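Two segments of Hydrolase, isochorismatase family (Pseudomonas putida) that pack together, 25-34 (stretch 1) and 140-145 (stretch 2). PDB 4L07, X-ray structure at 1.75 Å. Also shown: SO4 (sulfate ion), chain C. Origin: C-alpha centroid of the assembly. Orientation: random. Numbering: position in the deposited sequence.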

ATOM      1  N   ILE A  25       4.198  -6.233 -18.185  1.00 20.31           N
ATOM      2  CA  ILE A  25       4.455  -4.914 -17.607  1.00 20.19           C
ATOM      3  C   ILE A  25       5.695  -4.329 -18.275  1.00 20.16           C
ATOM      4  O   ILE A  25       6.775  -4.912 -18.205  1.00 20.18           O
ATOM      5  N   VAL A  26       5.524  -3.188 -18.932  1.00 19.23           N
ATOM      6  CA  VAL A  26       6.630  -2.500 -19.604  1.00 19.59           C
ATOM      7  C   VAL A  26       7.023  -1.293 -18.759  1.00 19.81           C
ATOM      8  O   VAL A  26       6.330  -0.276 -18.732  1.00 19.99           O
ATOM      9  N   VAL A  27       8.137  -1.428 -18.048  1.00 20.20           N
ATOM     10  CA  VAL A  27       8.552  -0.434 -17.059  1.00 19.90           C
ATOM     11  C   VAL A  27       9.386   0.702 -17.652  1.00 20.28           C
ATOM     12  O   VAL A  27      10.541   0.500 -18.040  1.00 20.66           O
ATOM     13  N   ASP A  28       8.785   1.892 -17.718  1.00 19.66           N
ATOM     14  CA  ASP A  28       9.506   3.143 -17.991  1.00 19.81           C
ATOM     15  C   ASP A  28      10.338   3.151 -19.278  1.00 20.07           C
ATOM     16  O   ASP A  28      11.443   3.707 -19.296  1.00 20.32           O
ATOM     17  N   PHE A  29       9.814   2.552 -20.345  1.00 20.32           N
ATOM     18  CA  PHE A  29      10.383   2.775 -21.679  1.00 21.20           C
ATOM     19  C   PHE A  29       9.840   4.105 -22.230  1.00 21.19           C
ATOM     20  O   PHE A  29       9.230   4.155 -23.302  1.00 22.08           O
ATOM     21  N   SER A  30      10.049   5.172 -21.465  1.00 21.69           N
ATOM     22  CA  SER A  30       9.730   6.538 -21.884  1.00 21.96           C
ATOM     23  C   SER A  30      10.976   7.152 -22.512  1.00 21.96           C
ATOM     24  O   SER A  30      12.086   6.659 -22.294  1.00 22.47           O
ATOM     25  N   TYR A  31      10.804   8.220 -23.287  1.00 22.66           N
ATOM     26  CA  TYR A  31      11.948   8.865 -23.943  1.00 22.18           C
ATOM     27  C   TYR A  31      13.028   9.316 -22.953  1.00 21.83           C
ATOM     28  O   TYR A  31      14.212   9.282 -23.267  1.00 21.71           O
ATOM     29  N   GLY A  32      12.612   9.727 -21.758  1.00 20.92           N
ATOM     30  CA  GLY A  32      13.548  10.122 -20.703  1.00 20.78           C
ATOM     31  C   GLY A  32      14.554   9.037 -20.358  1.00 20.40           C
ATOM     32  O   GLY A  32      15.673   9.334 -19.934  1.00 21.47           O
ATOM     33  N   PHE A  33      14.154   7.784 -20.556  1.00 20.54           N
ATOM     34  CA  PHE A  33      15.001   6.635 -20.270  1.00 20.32           C
ATOM     35  C   PHE A  33      15.563   5.950 -21.523  1.00 21.02           C
ATOM     36  O   PHE A  33      16.461   5.128 -21.406  1.00 21.87           O
ATOM     37  N   THR A  34      15.051   6.294 -22.708  1.00 21.54           N
ATOM     38  CA  THR A  34      15.423   5.577 -23.944  1.00 22.39           C
ATOM     39  C   THR A  34      16.034   6.452 -25.042  1.00 22.88           C
ATOM     40  O   THR A  34      16.591   5.919 -26.011  1.00 23.89           O
ATOM     41  N   VAL A 140       5.139 -10.754 -16.829  1.00 21.43           N
ATOM     42  CA  VAL A 140       6.426 -10.654 -17.508  1.00 21.93           C
ATOM     43  C   VAL A 140       6.875  -9.198 -17.410  1.00 21.09           C
ATOM     44  O   VAL A 140       6.159  -8.274 -17.831  1.00 20.97           O
ATOM     45  N   VAL A 141       8.043  -8.995 -16.815  1.00 20.34           N
ATOM     46  CA  VAL A 141       8.539  -7.650 -16.573  1.00 20.09           C
ATOM     47  C   VAL A 141       9.666  -7.318 -17.548  1.00 20.77           C
ATOM     48  O   VAL A 141      10.604  -8.095 -17.711  1.00 21.31           O
ATOM     49  N   THR A 142       9.541  -6.158 -18.188  1.00 21.23           N
ATOM     50  CA  THR A 142      10.515  -5.629 -19.143  1.00 21.12           C
ATOM     51  C   THR A 142      10.724  -4.147 -18.827  1.00 21.61           C
ATOM     52  O   THR A 142       9.965  -3.570 -18.053  1.00 21.01           O
ATOM     53  N   GLY A 143      11.746  -3.525 -19.409  1.00 20.64           N
ATOM     54  CA  GLY A 143      11.900  -2.082 -19.273  1.00 20.47           C
ATOM     55  C   GLY A 143      13.270  -1.546 -18.901  1.00 20.53           C
ATOM     56  O   GLY A 143      14.289  -2.189 -19.147  1.00 20.18           O
ATOM     57  N   ALA A 144      13.280  -0.352 -18.315  1.00 20.82           N
ATOM     58  CA  ALA A 144      14.511   0.334 -17.930  1.00 20.83           C
ATOM     59  C   ALA A 144      14.344   1.008 -16.566  1.00 20.48           C
ATOM     60  O   ALA A 144      13.300   1.598 -16.308  1.00 20.21           O
ATOM     61  N   THR A 145      15.346   0.931 -15.687  1.00 20.24           N
ATOM     62  CA  THR A 145      16.578   0.178 -15.909  1.00 19.93           C
ATOM     63  C   THR A 145      16.541  -1.092 -15.075  1.00 19.73           C
ATOM     64  O   THR A 145      15.837  -1.169 -14.062  1.00 19.04           O
TER

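The two stretches meet as neighbouring parallel strands of a sheet, joined by a regular ladder of backbone hydrogen bonds and extended by two phenylalanines that follow strand 25-27 and pack on Gly 143 and Ala 144. The ladder runs from Ile 25 N to Val 140 O (2.9 Å), Thr 142 N to Ile 25 O (3.0 Å), Val 27 N to Thr 142 O (2.8 Å) and Ala 144 N to Val 27 O (2.9 Å), and this register pairs Ile 25 with Val 141, Val 26 with Thr 142 and Val 27 with Gly 143.

Side chains therefore alternate between the two faces of the sheet. On one face lie Ile 25, Val 27 and Val 141, all buried. Val 141, in the t rotamer, reaches both residues on this face of the neighbouring strand: its CG1 lies 3.9 Å from CG2 of Val 27, also t, and its CG2 lies 4.4 Å from CD1 of Ile 25, whose side chain is m at chi1 and t at chi2. The other face carries Val 26 (t) and Thr 142 (p). Here the contact is partly polar, since Thr 142 OG1 sits 3.7 Å from Val 26 CG2 and donates a weak hydrogen bond to Ile 25 O at 3.3 Å, an oxygen already engaged by the Thr 142 amide.

Gly 143 has no side chain, and its backbone angles call for glycine. A beta carbon here would also fall 2.1 Å from Val 27 O, a clash. The bare CA instead approaches Val 27 O at 3.2 Å in a CA-H...O contact and is covered by Phe 29. The CA-to-CB bond of Phe 29 (m) points sideways, but its ring comes back over the strand, placing one face over Gly 143 CA in a CH-pi contact, with CZ of Phe 29 3.5 Å from that CA.

The same ring packs against Ala 144, with Phe 29 CE1 3.9 Å from Ala 144 CB. Phe 33 (m), whose CA-to-CB bond points toward stretch 2, adds its own CB at 4.3 Å from Ala 144 CB, so the small methyl group is touched by both phenylalanines.

Beyond this apolar patch the contacts become polar. Water 1 lies between the stretches, its O 2.7 Å from Asp 28 OD2 and 2.8 Å from Ala 144 O. Thr 145, which follows a cis peptide bond and whose CA-to-CB bond points away from stretch 1, holds a sulfate, probably from the crystallisation liquor: Thr 145 N and Thr 145 OG1 both donate to SO4 O2, at 2.9 and 2.7 Å. Phe 33 CE1 approaches SO4 O1 at 3.5 Å, bringing the ion into contact with both stretches.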

ATOM      1  CB  ILE A  25       4.668  -4.975 -16.077  1.00 20.28           C
ATOM      2  CG1 ILE A  25       3.532  -5.758 -15.401  1.00 21.33           C
ATOM      3  CG2 ILE A  25       4.830  -3.566 -15.511  1.00 20.42           C
ATOM      4  CD1 ILE A  25       3.849  -6.210 -13.988  1.00 21.82           C
ATOM      5  CB  VAL A  26       6.241  -2.070 -21.031  1.00 19.68           C
ATOM      6  CG1 VAL A  26       7.442  -1.482 -21.771  1.00 19.38           C
ATOM      7  CG2 VAL A  26       5.686  -3.257 -21.792  1.00 20.25           C
ATOM      8  CB  VAL A  27       9.349  -1.094 -15.906  1.00 19.42           C
ATOM      9  CG1 VAL A  27       9.716  -0.066 -14.847  1.00 18.75           C
ATOM     10  CG2 VAL A  27       8.555  -2.237 -15.295  1.00 19.96           C
ATOM     11  CB  ASP A  28      10.405   3.528 -16.803  1.00 20.21           C
ATOM     12  CG  ASP A  28       9.623   3.750 -15.517  1.00 20.97           C
ATOM     13  OD1 ASP A  28       8.379   3.886 -15.576  1.00 22.11           O
ATOM     14  OD2 ASP A  28      10.262   3.808 -14.439  1.00 21.11           O
ATOM     15  CB  PHE A  29      10.094   1.608 -22.642  1.00 21.12           C
ATOM     16  CG  PHE A  29      11.101   0.474 -22.585  1.00 21.54           C
ATOM     17  CD1 PHE A  29      12.422   0.689 -22.183  1.00 21.37           C
ATOM     18  CD2 PHE A  29      10.732  -0.807 -22.986  1.00 21.99           C
ATOM     19  CE1 PHE A  29      13.336  -0.362 -22.152  1.00 21.62           C
ATOM     20  CE2 PHE A  29      11.639  -1.862 -22.957  1.00 22.23           C
ATOM     21  CZ  PHE A  29      12.945  -1.637 -22.537  1.00 22.19           C
ATOM     22  CB  SER A  30       9.267   7.372 -20.688  1.00 22.52           C
ATOM     23  OG  SER A  30      10.311   7.541 -19.747  1.00 22.88           O
ATOM     24  CB  TYR A  31      11.495  10.032 -24.824  1.00 23.50           C
ATOM     25  CG  TYR A  31      10.734   9.586 -26.053  1.00 24.67           C
ATOM     26  CD1 TYR A  31      11.367   8.852 -27.064  1.00 24.58           C
ATOM     27  CD2 TYR A  31       9.381   9.886 -26.207  1.00 25.33           C
ATOM     28  CE1 TYR A  31      10.670   8.440 -28.192  1.00 25.26           C
ATOM     29  CE2 TYR A  31       8.678   9.471 -27.327  1.00 25.63           C
ATOM     30  CZ  TYR A  31       9.330   8.754 -28.317  1.00 25.88           C
ATOM     31  OH  TYR A  31       8.629   8.348 -29.428  1.00 26.08           O
ATOM     32  CB  PHE A  33      14.256   5.625 -19.389  1.00 20.19           C
ATOM     33  CG  PHE A  33      13.916   6.162 -18.026  1.00 20.17           C
ATOM     34  CD1 PHE A  33      14.882   6.216 -17.026  1.00 20.03           C
ATOM     35  CD2 PHE A  33      12.636   6.636 -17.745  1.00 20.66           C
ATOM     36  CE1 PHE A  33      14.579   6.728 -15.772  1.00 20.06           C
ATOM     37  CE2 PHE A  33      12.328   7.149 -16.491  1.00 20.02           C
ATOM     38  CZ  PHE A  33      13.302   7.197 -15.505  1.00 20.07           C
ATOM     39  CB  THR A  34      14.219   4.843 -24.568  1.00 22.06           C
ATOM     40  OG1 THR A  34      13.233   5.807 -24.960  1.00 21.69           O
ATOM     41  CG2 THR A  34      13.600   3.861 -23.572  1.00 21.95           C
ATOM     42  CB  VAL A 140       6.400 -11.155 -18.975  1.00 23.00           C
ATOM     43  CG1 VAL A 140       5.536 -12.403 -19.131  1.00 22.43           C
ATOM     44  CG2 VAL A 140       5.951 -10.066 -19.915  1.00 25.74           C
ATOM     45  CB  VAL A 141       9.000  -7.457 -15.110  1.00 19.60           C
ATOM     46  CG1 VAL A 141       9.399  -6.007 -14.859  1.00 19.73           C
ATOM     47  CG2 VAL A 141       7.898  -7.860 -14.139  1.00 19.96           C
ATOM     48  CB  THR A 142       9.991  -5.737 -20.595  1.00 22.30           C
ATOM     49  OG1 THR A 142       8.864  -4.861 -20.773  1.00 23.13           O
ATOM     50  CG2 THR A 142       9.566  -7.165 -20.931  1.00 22.54           C
ATOM     51  CB  ALA A 144      14.880   1.368 -18.985  1.00 21.17           C
ATOM     52  CB  THR A 145      17.835   0.983 -15.516  1.00 19.78           C
ATOM     53  OG1 THR A 145      17.795   1.292 -14.110  1.00 19.46           O
ATOM     54  CG2 THR A 145      17.916   2.274 -16.319  1.00 20.07           C
TER
HETATM   55  S   SO4 C 301      15.947   3.911 -12.951  1.00 20.39           S
HETATM   56  O1  SO4 C 301      16.740   4.547 -14.035  1.00 20.94           O
HETATM   57  O2  SO4 C 301      15.541   2.553 -13.334  1.00 20.25           O
HETATM   58  O3  SO4 C 301      16.775   3.827 -11.728  1.00 22.21           O
HETATM   59  O4  SO4 C 301      14.735   4.723 -12.644  1.00 22.00           O
HETATM   60  O   HOH W   1      12.965   4.007 -14.850  1.00 23.93           O